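PDB 4RK6: glucose-resistance amylase regulator from Weissella paramesenteroides ATCC 33313, which binds glucose and probably acts as a LacI-family DNA-binding transcription regulator. Local coordinates for residues A[26-31]-A[93-98]; A[104-109]-A[248-253]; A[42-47]-A[65-70]; A[111-116]-A[222-227]. All coordinates share one frame; numbering follows the deposited sequence. Where two conformers were deposited one is given.

Contact 1. Residues A[26-31]-A[93-98]; sequences DEIIKG and ISLTAL. With GLC (alpha-D-glucopyranose), chain C.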
loop_
_atom_site.group_PDB
_atom_site.type_symbol
_atom_site.label_atom_id
_atom_site.label_comp_id
_atom_site.label_asym_id
_atom_site.label_seq_id
_atom_site.Cartn_x
_atom_site.Cartn_y
_atom_site.Cartn_z
ATOM N N ASP A 26 -7.300 -1.618 0.753
ATOM C CA ASP A 26 -7.581 -0.199 0.593
ATOM C C ASP A 26 -8.595 0.068 -0.528
ATOM O O ASP A 26 -9.473 0.941 -0.382
ATOM C CB ASP A 26 -6.290 0.587 0.306
ATOM C CG ASP A 26 -5.509 0.934 1.569
ATOM O OD1 ASP A 26 -5.693 0.266 2.610
ATOM O OD2 ASP A 26 -4.695 1.879 1.512
ATOM N N GLU A 27 -8.468 -0.667 -1.627
ATOM C CA GLU A 27 -9.382 -0.510 -2.776
ATOM C C GLU A 27 -10.789 -1.014 -2.449
ATOM O O GLU A 27 -11.794 -0.403 -2.829
ATOM C CB GLU A 27 -8.840 -1.234 -4.001
ATOM C CG GLU A 27 -7.661 -0.536 -4.658
ATOM C CD GLU A 27 -8.095 0.670 -5.468
ATOM O OE1 GLU A 27 -8.607 0.491 -6.601
ATOM O OE2 GLU A 27 -7.928 1.793 -4.957
ATOM N N ILE A 28 -10.863 -2.138 -1.747
ATOM C CA ILE A 28 -12.160 -2.617 -1.266
ATOM C C ILE A 28 -12.757 -1.588 -0.315
ATOM O O ILE A 28 -13.932 -1.249 -0.426
ATOM C CB ILE A 28 -12.055 -4.010 -0.612
ATOM C CG1 ILE A 28 -11.829 -5.072 -1.682
ATOM C CG2 ILE A 28 -13.311 -4.322 0.209
ATOM C CD1 ILE A 28 -11.635 -6.464 -1.142
ATOM N N ILE A 29 -11.945 -1.052 0.594
ATOM C CA ILE A 29 -12.420 -0.106 1.587
ATOM C C ILE A 29 -12.951 1.176 0.926
ATOM O O ILE A 29 -13.956 1.751 1.385
ATOM C CB ILE A 29 -11.330 0.196 2.637
ATOM C CG1 ILE A 29 -11.179 -1.019 3.561
ATOM C CG2 ILE A 29 -11.677 1.426 3.469
ATOM C CD1 ILE A 29 -9.984 -0.968 4.490
ATOM N N LYS A 30 -12.313 1.586 -0.168
ATOM C CA LYS A 30 -12.781 2.750 -0.924
ATOM C C LYS A 30 -14.210 2.542 -1.406
ATOM O O LYS A 30 -15.032 3.449 -1.304
ATOM C CB LYS A 30 -11.830 3.072 -2.083
ATOM C CG LYS A 30 -10.691 3.984 -1.638
ATOM C CD LYS A 30 -9.452 3.881 -2.514
ATOM C CE LYS A 30 -8.262 4.543 -1.831
ATOM N NZ LYS A 30 -6.984 4.299 -2.553
ATOM N N GLY A 31 -14.509 1.337 -1.881
ATOM C CA GLY A 31 -15.857 0.994 -2.336
ATOM C C GLY A 31 -16.864 0.931 -1.202
ATOM O O GLY A 31 -17.982 1.470 -1.303
ATOM N N ILE A 93 -20.691 -10.714 5.978
ATOM C CA ILE A 93 -20.526 -10.902 4.563
ATOM C C ILE A 93 -19.033 -10.987 4.277
ATOM O O ILE A 93 -18.275 -10.206 4.819
ATOM C CB ILE A 93 -21.170 -9.747 3.777
ATOM C CG1 ILE A 93 -22.687 -9.775 3.970
ATOM C CG2 ILE A 93 -20.811 -9.833 2.302
ATOM C CD1 ILE A 93 -23.387 -8.513 3.538
ATOM N N SER A 94 -18.622 -11.947 3.462
ATOM C CA SER A 94 -17.199 -12.081 3.115
ATOM C C SER A 94 -16.899 -11.561 1.710
ATOM O O SER A 94 -17.737 -11.618 0.806
ATOM C CB SER A 94 -16.692 -13.512 3.322
ATOM O OG SER A 94 -17.319 -14.431 2.465
ATOM N N LEU A 95 -15.692 -11.019 1.559
ATOM C CA LEU A 95 -15.269 -10.324 0.355
ATOM C C LEU A 95 -13.990 -10.937 -0.202
ATOM O O LEU A 95 -13.015 -11.099 0.518
ATOM C CB LEU A 95 -15.060 -8.842 0.659
ATOM C CG LEU A 95 -16.327 -7.969 0.774
ATOM C CD1 LEU A 95 -17.272 -8.379 1.866
ATOM C CD2 LEU A 95 -15.893 -6.531 1.010
ATOM N N THR A 96 -14.041 -11.310 -1.475
ATOM C CA THR A 96 -12.940 -11.938 -2.229
ATOM C C THR A 96 -12.720 -13.397 -1.840
ATOM O O THR A 96 -11.818 -14.052 -2.334
ATOM C CB THR A 96 -11.606 -11.142 -2.162
ATOM O OG1 THR A 96 -10.916 -11.422 -0.936
ATOM C CG2 THR A 96 -11.842 -9.658 -2.319
ATOM N N ALA A 97 -13.607 -13.925 -1.011
ATOM C CA ALA A 97 -13.448 -15.253 -0.471
ATOM C C ALA A 97 -14.785 -15.718 0.066
ATOM O O ALA A 97 -15.563 -14.925 0.574
ATOM C CB ALA A 97 -12.406 -15.232 0.644
ATOM N N LEU A 98 -15.015 -17.021 -0.013
ATOM C CA LEU A 98 -16.227 -17.616 0.472
ATOM C C LEU A 98 -15.870 -18.300 1.801
ATOM O O LEU A 98 -15.407 -19.431 1.819
ATOM C CB LEU A 98 -16.762 -18.579 -0.598
ATOM C CG LEU A 98 -16.605 -18.056 -2.052
ATOM C CD1 LEU A 98 -16.378 -19.162 -3.079
ATOM C CD2 LEU A 98 -17.769 -17.165 -2.468
HETATM C C1 GLC C . -6.353 -12.122 -1.315
HETATM C C2 GLC C . -7.610 -11.981 -2.174
HETATM C C3 GLC C . -7.365 -12.268 -3.641
HETATM C C4 GLC C . -6.108 -11.527 -4.107
HETATM C C5 GLC C . -4.930 -12.031 -3.273
HETATM C C6 GLC C . -3.627 -11.330 -3.650
HETATM O O1 GLC C . -6.206 -13.461 -1.040
HETATM O O2 GLC C . -8.626 -12.879 -1.730
HETATM O O3 GLC C . -8.519 -11.790 -4.323
HETATM O O4 GLC C . -5.920 -11.724 -5.476
HETATM O O5 GLC C . -5.130 -11.735 -1.915
HETATM O O6 GLC C . -3.709 -9.957 -3.424
#
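I28 carries the whole contact between 26-31 and 93-98, touching L95 and T96 across it. E27, one residue earlier, forms a long salt bridge to K30 within the helix, with OE2 of E27 3.6 Å from NZ of K30. The K30 side chain is poorly ordered, so this pair weighs little. I28 points at the strand end and divides its two branches between two residues. Its CG2 presses on CD2 of L95 at 3.5 Å. Its CG1 arm is extended (chi2 177°) and puts CD1 3.4 Å from CG2 of T96. Both pairs are tighter than usual van der Waals contact, so the packing is close here.

T96 shows two different sides. Its methyl faces I28, while its hydroxyl serves the sugar. OG1 of T96 donates to O of L95 at 2.6 Å. The same OG1 of T96 accepts from O2 of glucose, at 2.8 Å. The bond to the carbonyl is bent, with a C=O...donor angle of 110°. It fixes the rotation of the hydroxyl that the sugar uses. T96 therefore joins the helix packing to the glucose pocket: CG2 is held against I28 while OG1 meets the sugar.

I29, next in the helix, faces away and packs on Y47 of the second subunit. Helix 24-39 thus lies between strand 91-95 and the partner subunit. Helix 244-257 flanks the contact, with F244 on I28 and A251 on L95.

Contact 2. Residues A[104-109]-A[248-253]; sequences SAVTSN and GRIAMQ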
loop_
_atom_site.group_PDB
_atom_site.type_symbol
_atom_site.label_atom_id
_atom_site.label_comp_id
_atom_site.label_asym_id
_atom_site.label_seq_id
_atom_site.Cartn_x
_atom_site.Cartn_y
_atom_site.Cartn_z
ATOM N N SER A 104 -23.254 -14.759 2.968
ATOM C CA SER A 104 -23.103 -14.327 1.583
ATOM C C SER A 104 -21.675 -13.855 1.315
ATOM O O SER A 104 -20.923 -13.530 2.227
ATOM C CB SER A 104 -24.081 -13.202 1.242
ATOM O OG SER A 104 -25.418 -13.672 1.293
ATOM N N ALA A 105 -21.318 -13.826 0.043
ATOM C CA ALA A 105 -19.956 -13.458 -0.348
ATOM C C ALA A 105 -20.020 -12.659 -1.613
ATOM O O ALA A 105 -20.823 -12.949 -2.474
ATOM C CB ALA A 105 -19.102 -14.688 -0.576
ATOM N N VAL A 106 -19.111 -11.704 -1.744
ATOM C CA VAL A 106 -18.944 -10.992 -3.003
ATOM C C VAL A 106 -17.480 -11.132 -3.412
ATOM O O VAL A 106 -16.573 -10.838 -2.598
ATOM C CB VAL A 106 -19.286 -9.498 -2.862
ATOM C CG1 VAL A 106 -19.165 -8.828 -4.228
ATOM C CG2 VAL A 106 -20.689 -9.324 -2.283
ATOM N N THR A 107 -17.264 -11.581 -4.642
ATOM C CA THR A 107 -15.929 -11.988 -5.078
ATOM C C THR A 107 -15.812 -11.986 -6.587
ATOM O O THR A 107 -16.812 -12.122 -7.318
ATOM C CB THR A 107 -15.583 -13.398 -4.504
ATOM O OG1 THR A 107 -14.244 -13.782 -4.857
ATOM C CG2 THR A 107 -16.547 -14.464 -5.034
ATOM N N SER A 108 -14.584 -11.842 -7.078
ATOM C CA SER A 108 -14.294 -12.218 -8.451
ATOM C C SER A 108 -14.429 -13.730 -8.528
ATOM O O SER A 108 -14.162 -14.432 -7.541
ATOM C CB SER A 108 -12.868 -11.784 -8.848
ATOM O OG SER A 108 -12.702 -10.363 -8.731
ATOM N N ASN A 109 -14.786 -14.239 -9.698
ATOM C CA ASN A 109 -14.866 -15.669 -9.894
ATOM C C ASN A 109 -13.489 -16.277 -10.119
ATOM O O ASN A 109 -12.882 -16.078 -11.165
ATOM C CB ASN A 109 -15.790 -16.012 -11.062
ATOM C CG ASN A 109 -16.062 -17.506 -11.189
ATOM O OD1 ASN A 109 -15.179 -18.316 -11.481
ATOM N ND2 ASN A 109 -17.328 -17.876 -11.013
ATOM N N GLY A 248 -16.492 -3.991 -2.899
ATOM C CA GLY A 248 -16.869 -3.282 -1.689
ATOM C C GLY A 248 -18.268 -2.679 -1.796
ATOM O O GLY A 248 -19.089 -2.843 -0.897
ATOM N N ARG A 249 -18.555 -1.986 -2.898
ATOM C CA ARG A 249 -19.885 -1.368 -3.044
ATOM C C ARG A 249 -21.018 -2.403 -2.996
ATOM O O ARG A 249 -22.047 -2.191 -2.331
ATOM C CB ARG A 249 -19.988 -0.595 -4.366
ATOM C CG ARG A 249 -19.170 0.680 -4.413
ATOM C CD ARG A 249 -19.559 1.527 -5.624
ATOM N NE ARG A 249 -19.102 0.938 -6.879
ATOM C CZ ARG A 249 -17.888 1.122 -7.417
ATOM N NH1 ARG A 249 -16.983 1.912 -6.836
ATOM N NH2 ARG A 249 -17.593 0.534 -8.559
ATOM N N ILE A 250 -20.833 -3.510 -3.698
ATOM C CA ILE A 250 -21.861 -4.550 -3.810
ATOM C C ILE A 250 -22.049 -5.277 -2.478
ATOM O O ILE A 250 -23.187 -5.579 -2.082
ATOM C CB ILE A 250 -21.543 -5.490 -4.981
ATOM C CG1 ILE A 250 -21.630 -4.713 -6.316
ATOM C CG2 ILE A 250 -22.464 -6.699 -5.035
ATOM C CD1 ILE A 250 -22.996 -4.154 -6.666
ATOM N N ALA A 251 -20.966 -5.537 -1.757
ATOM C CA ALA A 251 -21.107 -6.114 -0.410
ATOM C C ALA A 251 -21.963 -5.215 0.510
ATOM O O ALA A 251 -22.863 -5.679 1.210
ATOM C CB ALA A 251 -19.746 -6.374 0.220
HETATM N N MSE A 252 -21.713 -3.915 0.486
HETATM C CA MSE A 252 -22.485 -2.996 1.312
HETATM C C MSE A 252 -23.909 -2.946 0.805
HETATM O O MSE A 252 -24.863 -2.944 1.601
HETATM C CB MSE A 252 -21.821 -1.616 1.350
HETATM C CG MSE A 252 -22.516 -0.649 2.300
HETATM SE SE MSE A 252 -22.614 -1.239 4.158
HETATM C CE MSE A 252 -23.916 0.082 4.841
ATOM N N GLN A 253 -24.085 -2.951 -0.505
ATOM C CA GLN A 253 -25.453 -2.917 -1.065
ATOM C C GLN A 253 -26.264 -4.158 -0.700
ATOM O O GLN A 253 -27.472 -4.086 -0.463
ATOM C CB GLN A 253 -25.438 -2.765 -2.585
ATOM C CG GLN A 253 -26.763 -2.247 -3.114
ATOM C CD GLN A 253 -27.067 -0.871 -2.575
ATOM O OE1 GLN A 253 -26.197 0.018 -2.571
ATOM N NE2 GLN A 253 -28.292 -0.673 -2.105
#
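The first torsion of V106 (chi1 -177°) spreads its two methyls so that each meets a different residue of helix 244-257. CG1 lies beside the carbonyl carbon and faces I250. CG2 lies beside the backbone N and faces A251. On the helix, chi1 -65° of I250 sets its CG2 toward the strand and its CG1 away from it, and CD1 follows CG1 away.

CG1 of V106 sits 4.0 Å from CG2 of I250, and the two side chains cross at about a right angle. CG2 of V106 comes closest to the main chain, 3.7 Å from CA of A251. It is also 4.0 Å from CB of A251. The small alanine side chain lets the valine methyl lie directly against the helix backbone. The CA atoms of V106 and A251 are only 5.9 Å apart. No hydrogen bond spans the two segments, so the join is apolar packing alone.

I247 of the same helix and I270 of strand 267-275 also touch V106. Further along the strand, OG of S108 is hydrogen-bonded to OE1 of Q242, a glucose-pocket residue. N109 then caps the start of helix 110-123, with OD1 bonded to N of E112.

Helix 244-257 comes late in the chain but covers a strand that comes much earlier in the sequence. Such a return is characteristic of the periplasmic-binding-protein fold of LacI-family regulators, where the chain passes back and forth between two lobes. The contact is helix-on-sheet packing of an alpha/beta lobe.

Contact 3. Residues A[42-47]-A[65-70]; sequences ELLITY and RQVGAV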
loop_
_atom_site.group_PDB
_atom_site.type_symbol
_atom_site.label_atom_id
_atom_site.label_comp_id
_atom_site.label_asym_id
_atom_site.label_seq_id
_atom_site.Cartn_x
_atom_site.Cartn_y
_atom_site.Cartn_z
ATOM N N GLU A 42 -21.437 4.759 9.186
ATOM C CA GLU A 42 -20.028 4.982 9.400
ATOM C C GLU A 42 -19.307 3.643 9.371
ATOM O O GLU A 42 -19.900 2.611 9.634
ATOM C CB GLU A 42 -19.784 5.731 10.711
ATOM C CG GLU A 42 -19.528 7.216 10.477
ATOM C CD GLU A 42 -18.423 7.445 9.457
ATOM O OE1 GLU A 42 -18.600 8.311 8.568
ATOM O OE2 GLU A 42 -17.394 6.723 9.527
ATOM N N LEU A 43 -18.037 3.704 9.012
ATOM C CA LEU A 43 -17.215 2.527 8.780
ATOM C C LEU A 43 -16.119 2.416 9.849
ATOM O O LEU A 43 -15.328 3.324 10.022
ATOM C CB LEU A 43 -16.609 2.661 7.400
ATOM C CG LEU A 43 -15.784 1.506 6.875
ATOM C CD1 LEU A 43 -16.644 0.244 6.848
ATOM C CD2 LEU A 43 -15.278 1.872 5.492
ATOM N N LEU A 44 -16.100 1.316 10.589
ATOM C CA LEU A 44 -15.025 1.032 11.570
ATOM C C LEU A 44 -14.103 0.006 10.943
ATOM O O LEU A 44 -14.575 -1.037 10.474
ATOM C CB LEU A 44 -15.596 0.448 12.852
ATOM C CG LEU A 44 -15.919 1.372 14.022
ATOM C CD1 LEU A 44 -16.627 2.644 13.572
ATOM C CD2 LEU A 44 -16.746 0.597 15.040
ATOM N N ILE A 45 -12.803 0.273 10.942
ATOM C CA ILE A 45 -11.832 -0.661 10.413
ATOM C C ILE A 45 -11.006 -1.225 11.578
ATOM O O ILE A 45 -10.529 -0.478 12.440
ATOM C CB ILE A 45 -10.896 0.014 9.398
ATOM C CG1 ILE A 45 -11.687 0.719 8.290
ATOM C CG2 ILE A 45 -9.906 -0.982 8.836
ATOM C CD1 ILE A 45 -12.463 -0.206 7.385
ATOM N N THR A 46 -10.864 -2.547 11.598
ATOM C CA THR A 46 -10.134 -3.229 12.642
ATOM C C THR A 46 -9.194 -4.214 11.946
ATOM O O THR A 46 -9.489 -4.710 10.861
ATOM C CB THR A 46 -11.089 -3.967 13.626
ATOM O OG1 THR A 46 -11.827 -4.976 12.924
ATOM C CG2 THR A 46 -12.050 -3.000 14.296
ATOM N N TYR A 47 -8.047 -4.485 12.569
ATOM C CA TYR A 47 -7.114 -5.485 12.067
ATOM C C TYR A 47 -7.187 -6.761 12.891
ATOM O O TYR A 47 -7.585 -6.754 14.069
ATOM C CB TYR A 47 -5.681 -4.947 12.028
ATOM C CG TYR A 47 -5.494 -3.879 10.986
ATOM C CD1 TYR A 47 -5.322 -4.204 9.649
ATOM C CD2 TYR A 47 -5.510 -2.531 11.334
ATOM C CE1 TYR A 47 -5.155 -3.224 8.684
ATOM C CE2 TYR A 47 -5.350 -1.541 10.374
ATOM C CZ TYR A 47 -5.170 -1.895 9.050
ATOM O OH TYR A 47 -5.008 -0.925 8.088
ATOM N N ARG A 65 -19.426 -1.880 19.834
ATOM C CA ARG A 65 -19.676 -0.722 18.967
ATOM C C ARG A 65 -20.985 -0.897 18.181
ATOM O O ARG A 65 -21.322 -0.065 17.336
ATOM C CB ARG A 65 -18.477 -0.474 18.032
ATOM C CG ARG A 65 -17.336 0.320 18.670
ATOM C CD ARG A 65 -16.690 -0.326 19.892
ATOM N NE ARG A 65 -16.275 0.670 20.884
ATOM C CZ ARG A 65 -15.700 0.383 22.053
ATOM N NH1 ARG A 65 -15.466 -0.875 22.414
ATOM N NH2 ARG A 65 -15.362 1.370 22.875
ATOM N N GLN A 66 -21.712 -1.980 18.470
ATOM C CA GLN A 66 -23.069 -2.189 17.973
ATOM C C GLN A 66 -23.138 -2.131 16.449
ATOM O O GLN A 66 -24.050 -1.519 15.867
ATOM C CB GLN A 66 -24.036 -1.162 18.586
ATOM C CG GLN A 66 -24.009 -1.115 20.107
ATOM C CD GLN A 66 -24.853 0.011 20.667
ATOM O OE1 GLN A 66 -24.365 0.847 21.426
ATOM N NE2 GLN A 66 -26.125 0.046 20.286
ATOM N N VAL A 67 -22.193 -2.791 15.799
ATOM C CA VAL A 67 -22.169 -2.773 14.339
ATOM C C VAL A 67 -23.376 -3.538 13.796
ATOM O O VAL A 67 -23.853 -4.499 14.415
ATOM C CB VAL A 67 -20.844 -3.309 13.762
ATOM C CG1 VAL A 67 -19.668 -2.468 14.253
ATOM C CG2 VAL A 67 -20.644 -4.778 14.110
ATOM N N GLY A 68 -23.903 -3.073 12.672
ATOM C CA GLY A 68 -24.998 -3.764 12.003
ATOM C C GLY A 68 -24.515 -4.903 11.118
ATOM O O GLY A 68 -25.272 -5.824 10.803
ATOM N N ALA A 69 -23.259 -4.814 10.691
ATOM C CA ALA A 69 -22.684 -5.746 9.733
ATOM C C ALA A 69 -21.203 -5.750 9.896
ATOM O O ALA A 69 -20.625 -4.750 10.309
ATOM C CB ALA A 69 -23.040 -5.364 8.307
ATOM N N VAL A 70 -20.588 -6.874 9.539
ATOM C CA VAL A 70 -19.143 -7.016 9.573
ATOM C C VAL A 70 -18.748 -7.605 8.258
ATOM O O VAL A 70 -19.265 -8.635 7.861
ATOM C CB VAL A 70 -18.674 -7.937 10.713
ATOM C CG1 VAL A 70 -17.168 -8.176 10.623
ATOM C CG2 VAL A 70 -19.058 -7.337 12.054
#
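The flat guanidinium of R65 stands off from L44, which meets only the root of this side chain. NH2 of R65 is hydrogen-bonded to O of R65 in the second subunit, so the polar end belongs to the dimer interface. The carboxylate of E42 is used locally. N of L43 donates to its OE2 at 3.1 Å, approaching from above the carboxylate plane with an N-H...acceptor angle of 150°.

The contact proper is made by one methyl. CD2 of L44 lies 3.6 Å from CB of R65 and 3.7 Å from CG of R65. The arginine crosses the leucine at about a right angle. It bends at chi2 (61°), which takes the charged group away from the apolar touch. The same methyl reaches CG1 of V67 more loosely, at 4.3 Å. Between R65 and V67, Q66 ends helix 52-64 with a Schellman motif; past this turn V67 also points toward L44.

Strand 42-48, helix 52-64 and strand 69-72 form a beta-alpha-beta crossover. Strand 12-18 lies between the two strands in the sheet, and its V12 also packs on L44. The second subunit covers this edge, with its T61 on L44.

Contact 4. Residues A[111-116]-A[222-227]; sequences FEMMNS and VTIDGL. With GLC (alpha-D-glucopyranose), chain C.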
loop_
_atom_site.group_PDB
_atom_site.type_symbol
_atom_site.label_atom_id
_atom_site.label_comp_id
_atom_site.label_asym_id
_atom_site.label_seq_id
_atom_site.Cartn_x
_atom_site.Cartn_y
_atom_site.Cartn_z
ATOM N N PHE A 111 -12.187 -19.381 -10.629
ATOM C CA PHE A 111 -11.869 -20.256 -11.736
ATOM C C PHE A 111 -11.861 -19.503 -13.062
ATOM O O PHE A 111 -11.017 -19.759 -13.912
ATOM C CB PHE A 111 -12.789 -21.475 -11.819
ATOM C CG PHE A 111 -12.404 -22.401 -12.927
ATOM C CD1 PHE A 111 -11.316 -23.263 -12.782
ATOM C CD2 PHE A 111 -13.063 -22.350 -14.147
ATOM C CE1 PHE A 111 -10.915 -24.070 -13.824
ATOM C CE2 PHE A 111 -12.668 -23.166 -15.188
ATOM C CZ PHE A 111 -11.594 -24.026 -15.026
ATOM N N GLU A 112 -12.815 -18.599 -13.253
ATOM C CA GLU A 112 -12.855 -17.810 -14.483
ATOM C C GLU A 112 -11.595 -16.974 -14.649
ATOM O O GLU A 112 -11.055 -16.881 -15.769
ATOM C CB GLU A 112 -14.077 -16.904 -14.489
ATOM C CG GLU A 112 -14.387 -16.253 -15.824
ATOM C CD GLU A 112 -15.641 -15.393 -15.766
ATOM O OE1 GLU A 112 -15.576 -14.219 -16.182
ATOM O OE2 GLU A 112 -16.693 -15.881 -15.294
HETATM N N MSE A 113 -11.138 -16.346 -13.557
HETATM C CA MSE A 113 -9.878 -15.560 -13.609
HETATM C C MSE A 113 -8.763 -16.431 -14.066
HETATM O O MSE A 113 -8.075 -16.122 -15.053
HETATM C CB MSE A 113 -9.475 -14.962 -12.264
HETATM C CG MSE A 113 -10.385 -13.813 -11.853
HETATM SE SE MSE A 113 -9.510 -12.780 -10.427
HETATM C CE MSE A 113 -9.864 -14.046 -8.946
HETATM N N MSE A 114 -8.583 -17.559 -13.386
HETATM C CA MSE A 114 -7.455 -18.443 -13.691
HETATM C C MSE A 114 -7.551 -19.027 -15.065
HETATM O O MSE A 114 -6.565 -19.092 -15.803
HETATM C CB MSE A 114 -7.359 -19.580 -12.691
HETATM C CG MSE A 114 -6.158 -20.478 -12.953
HETATM SE SE MSE A 114 -4.466 -19.522 -12.596
HETATM C CE MSE A 114 -4.761 -19.256 -10.690
ATOM N N ASN A 115 -8.736 -19.488 -15.425
ATOM C CA ASN A 115 -8.929 -20.062 -16.726
ATOM C C ASN A 115 -8.701 -19.054 -17.869
ATOM O O ASN A 115 -8.146 -19.417 -18.894
ATOM C CB ASN A 115 -10.303 -20.691 -16.811
ATOM C CG ASN A 115 -10.441 -21.566 -18.008
ATOM O OD1 ASN A 115 -9.732 -22.565 -18.142
ATOM N ND2 ASN A 115 -11.328 -21.181 -18.922
ATOM N N SER A 116 -9.072 -17.795 -17.675
ATOM C CA SER A 116 -8.809 -16.763 -18.676
ATOM C C SER A 116 -7.302 -16.594 -18.891
ATOM O O SER A 116 -6.854 -16.373 -19.981
ATOM C CB SER A 116 -9.465 -15.425 -18.306
ATOM O OG SER A 116 -8.768 -14.736 -17.276
ATOM N N VAL A 222 1.967 -13.082 -16.194
ATOM C CA VAL A 222 0.645 -12.490 -15.991
ATOM C C VAL A 222 0.374 -12.474 -14.492
ATOM O O VAL A 222 0.585 -13.478 -13.806
ATOM C CB VAL A 222 -0.490 -13.237 -16.722
ATOM C CG1 VAL A 222 -1.832 -12.574 -16.422
ATOM C CG2 VAL A 222 -0.250 -13.287 -18.218
ATOM N N THR A 223 -0.079 -11.341 -13.965
ATOM C CA THR A 223 -0.423 -11.253 -12.538
ATOM C C THR A 223 -1.927 -11.204 -12.299
ATOM O O THR A 223 -2.698 -10.917 -13.208
ATOM C CB THR A 223 0.177 -10.026 -11.818
ATOM O OG1 THR A 223 -0.584 -8.853 -12.131
ATOM C CG2 THR A 223 1.608 -9.814 -12.169
ATOM N N ILE A 224 -2.309 -11.487 -11.067
ATOM C CA ILE A 224 -3.683 -11.329 -10.611
ATOM C C ILE A 224 -3.762 -10.175 -9.637
ATOM O O ILE A 224 -3.027 -10.144 -8.661
ATOM C CB ILE A 224 -4.201 -12.601 -9.934
ATOM C CG1 ILE A 224 -4.312 -13.698 -10.980
ATOM C CG2 ILE A 224 -5.555 -12.307 -9.270
ATOM C CD1 ILE A 224 -4.500 -15.086 -10.408
ATOM N N ASP A 225 -4.655 -9.221 -9.956
ATOM C CA ASP A 225 -5.140 -8.125 -9.112
ATOM C C ASP A 225 -5.228 -6.837 -9.948
ATOM O O ASP A 225 -6.241 -6.155 -9.938
ATOM C CB ASP A 225 -4.321 -7.833 -7.848
ATOM C CG ASP A 225 -4.571 -8.831 -6.736
ATOM O OD1 ASP A 225 -5.486 -9.677 -6.880
ATOM O OD2 ASP A 225 -3.810 -8.798 -5.741
ATOM N N GLY A 226 -4.141 -6.483 -10.616
ATOM C CA GLY A 226 -4.125 -5.341 -11.505
ATOM C C GLY A 226 -4.063 -3.988 -10.828
ATOM O O GLY A 226 -4.569 -3.008 -11.375
ATOM N N LEU A 227 -3.445 -3.934 -9.654
ATOM C CA LEU A 227 -3.247 -2.673 -8.931
ATOM C C LEU A 227 -2.036 -1.883 -9.480
ATOM O O LEU A 227 -1.437 -2.270 -10.499
ATOM C CB LEU A 227 -3.175 -2.933 -7.438
ATOM C CG LEU A 227 -4.471 -3.518 -6.836
ATOM C CD1 LEU A 227 -4.203 -4.019 -5.429
ATOM C CD2 LEU A 227 -5.591 -2.496 -6.860
HETATM C C1 GLC C . -6.353 -12.122 -1.315
HETATM C C2 GLC C . -7.610 -11.981 -2.174
HETATM C C3 GLC C . -7.365 -12.268 -3.641
HETATM C C4 GLC C . -6.108 -11.527 -4.107
HETATM C C5 GLC C . -4.930 -12.031 -3.273
HETATM C C6 GLC C . -3.627 -11.330 -3.650
HETATM O O1 GLC C . -6.206 -13.461 -1.040
HETATM O O2 GLC C . -8.626 -12.879 -1.730
HETATM O O3 GLC C . -8.519 -11.790 -4.323
HETATM O O4 GLC C . -5.920 -11.724 -5.476
HETATM O O5 GLC C . -5.130 -11.735 -1.915
HETATM O O6 GLC C . -3.709 -9.957 -3.424
#
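I224 overlaps two selenomethionines of helix 110-123 with its two branches. Its CG2 lies 4.1 Å from SE of M113, and the two side chains cross at an oblique angle. Its CD1 lies 4.2 Å from CE of M114, here at about a right angle. M114 starts to one side of the contact. Its bends at chi2 (68°) and chi3 (64°) bring the terminal methyl back to the isoleucine. The packing is apolar throughout, and no hydrogen bond joins the two segments.

The CG2 branch of I224 also approaches the sugar, 3.9 Å from O4 of glucose. I224 therefore sits between the helix and the ligand. Its neighbour D225 grips the sugar directly. OD1 of D225 accepts from O4 of glucose at a short 2.5 Å, and OD2 accepts from O6 of glucose at 2.6 Å. Each carboxylate oxygen takes one hydroxyl, which fixes the carboxylate's rotation. Q242 gives OD1 a second bond through NE2. The next two backbone amides, of G226 and L227, are bonded to the carboxylate of D198.

R145 of helix 144-155 touches both M113 and I224 and bonds to glucose as well. Strand 220-223 runs between strands 192-195 and 238-241 in the sheet. Helix 110-123 packs against this part of the sheet, with S116 and M113 on V240 and I117 on V222 and I224.

All four contacts reach one mixed sheet. Contacts 1 and 2 are neighbours, their centres about 7 Å apart, and adjacent strands 91-95 and 104-108 join them through backbone bonds. The centres of contacts 1 and 3 are about 14 Å apart. Contact 3 is nested inside the loop that contact 1 closes, and both touch the second subunit. Contact 1 closes before contact 2 opens. Contact 4 is nested inside the loop closed by contact 2. Its centre is about 17 Å from that of contact 1 and about 30 Å from that of contact 3. Contacts 1 and 4 hold glucose from two places, as expected of a sugar bound between two lobes. E27 and L227 also touch.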